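Local coordinates for torso (Bombyx mori, PDB 5AOQ), which serves as a receptor tyrosine kinase that binds prothoracicotropic hormone, signals through the MAPK pathway to ERK and takes part in initiating metamorphosis, at residues 38-42 against 43-47. Numbering follows the deposited sequence.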
# COMPACT_ATOMS: atom_id res chain seq x y z
N LEU A 38 -11.17 10.45 19.83
CA LEU A 38 -11.70 10.77 21.16
C LEU A 38 -11.41 9.68 22.18
O LEU A 38 -11.64 9.87 23.38
CB LEU A 38 -13.21 11.00 21.08
CG LEU A 38 -13.65 12.38 20.57
CD1 LEU A 38 -15.13 12.38 20.22
CD2 LEU A 38 -13.34 13.45 21.61
N ASN A 39 -10.91 8.54 21.72
CA ASN A 39 -10.53 7.44 22.60
C ASN A 39 -11.69 7.00 23.49
O ASN A 39 -11.69 7.25 24.70
CB ASN A 39 -9.33 7.84 23.46
CG ASN A 39 -8.77 6.68 24.27
OD1 ASN A 39 -8.95 5.52 23.91
ND2 ASN A 39 -8.10 7.00 25.37
N TRP A 40 -12.68 6.36 22.89
CA TRP A 40 -13.82 5.83 23.63
C TRP A 40 -13.45 4.52 24.31
O TRP A 40 -12.44 3.90 23.97
CB TRP A 40 -15.02 5.62 22.71
CG TRP A 40 -15.60 6.89 22.15
CD1 TRP A 40 -15.62 8.12 22.74
CD2 TRP A 40 -16.24 7.05 20.88
NE1 TRP A 40 -16.23 9.03 21.92
CE2 TRP A 40 -16.63 8.40 20.77
CE3 TRP A 40 -16.53 6.18 19.82
CZ2 TRP A 40 -17.28 8.90 19.65
CZ3 TRP A 40 -17.18 6.68 18.71
CH2 TRP A 40 -17.55 8.03 18.63
N THR A 41 -14.27 4.10 25.27
CA THR A 41 -14.06 2.82 25.94
C THR A 41 -14.20 1.69 24.93
O THR A 41 -13.48 0.70 24.99
CB THR A 41 -15.05 2.62 27.09
OG1 THR A 41 -16.39 2.66 26.59
CG2 THR A 41 -14.88 3.70 28.15
N SER A 42 -15.14 1.86 24.01
CA SER A 42 -15.36 0.90 22.94
C SER A 42 -15.78 1.63 21.67
O SER A 42 -15.85 2.85 21.64
CB SER A 42 -16.43 -0.12 23.34
OG SER A 42 -16.06 -0.81 24.52
N LEU A 43 -16.05 0.86 20.62
CA LEU A 43 -16.51 1.42 19.35
C LEU A 43 -18.03 1.43 19.31
O LEU A 43 -18.64 2.26 18.63
CB LEU A 43 -15.94 0.61 18.17
CG LEU A 43 -16.42 1.00 16.77
CD1 LEU A 43 -15.85 2.36 16.36
CD2 LEU A 43 -16.03 -0.07 15.77
N ALA A 44 -18.63 0.50 20.05
CA ALA A 44 -20.08 0.29 20.02
C ALA A 44 -20.85 1.53 20.44
O ALA A 44 -22.00 1.72 20.04
CB ALA A 44 -20.45 -0.88 20.91
N ASP A 45 -20.23 2.38 21.26
CA ASP A 45 -20.92 3.55 21.79
C ASP A 45 -21.02 4.68 20.76
O ASP A 45 -21.37 5.81 21.10
CB ASP A 45 -20.22 4.05 23.05
CG ASP A 45 -18.80 4.52 22.78
OD1 ASP A 45 -18.26 4.20 21.71
OD2 ASP A 45 -18.23 5.21 23.65
N CYS A 46 -20.71 4.37 19.51
CA CYS A 46 -20.86 5.31 18.41
C CYS A 46 -22.31 5.29 17.95
O CYS A 46 -22.76 4.30 17.37
CB CYS A 46 -19.91 4.97 17.27
SG CYS A 46 -19.90 6.17 15.91
N LYS A 47 -23.03 6.37 18.20
CA LYS A 47 -24.44 6.47 17.83
C LYS A 47 -24.64 7.30 16.57
O LYS A 47 -25.58 8.09 16.48
CB LYS A 47 -25.25 7.03 19.00
CG LYS A 47 -24.96 6.34 20.33
CD LYS A 47 -25.24 4.84 20.24
CE LYS A 47 -24.85 4.11 21.51
NZ LYS A 47 -25.13 2.64 21.41
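Cys46, whose side chain rests against the indole of Trp40, donates its backbone N to Leu43 O at 3.1 Å, closing the type I beta turn from Leu43 to Cys46. This turn follows helix 27-38, which the chain leaves at Asn39 with a positive phi, in the first of the receptor's unusual extracellular FN3 domains. Trp40 turns its indole toward Asp45 and Cys46: CG lies beside the backbone N and anti to the carbonyl carbon (chi1 -67°), which sends the six-membered ring to Cys46. There Trp40 CZ3 meets Cys46 CB at 3.5 Å. The sulfur comes in at the ring edge, Cys46 SG lying 5.0 Å from the centroid of the six-membered ring, a sulfur-aromatic contact. Asp45 approaches Trp40 from the turn, its carboxylate plane almost perpendicular to the indole (87°). With CG placed between its own N and carbonyl carbon (chi1 63°), Asp45 spreads its two oxygens along the tryptophan: Asp45 OD2 is 3.4 Å from Trp40 CB, while Asp45 OD1 lies beside Trp40 CE3. Leu34 and Tyr35 of helix 27-38 also touch Trp40, and Cys46 is disulfide-bonded to Cys31 of that helix. Tyr25 of the second subunit packs on Leu43 and Cys46. An alanine in place of Trp40 would probably leave Cys46 CB and SG without the indole edge they rest on and open a gap between the turn and helix 27-38. The chemistry is thus divided: one backbone bond shapes the turn, the side chains of 38-42 and 43-47 meet by packing round the indole, and the Cys31-Cys46 disulfide ties the turn covalently to helix 27-38.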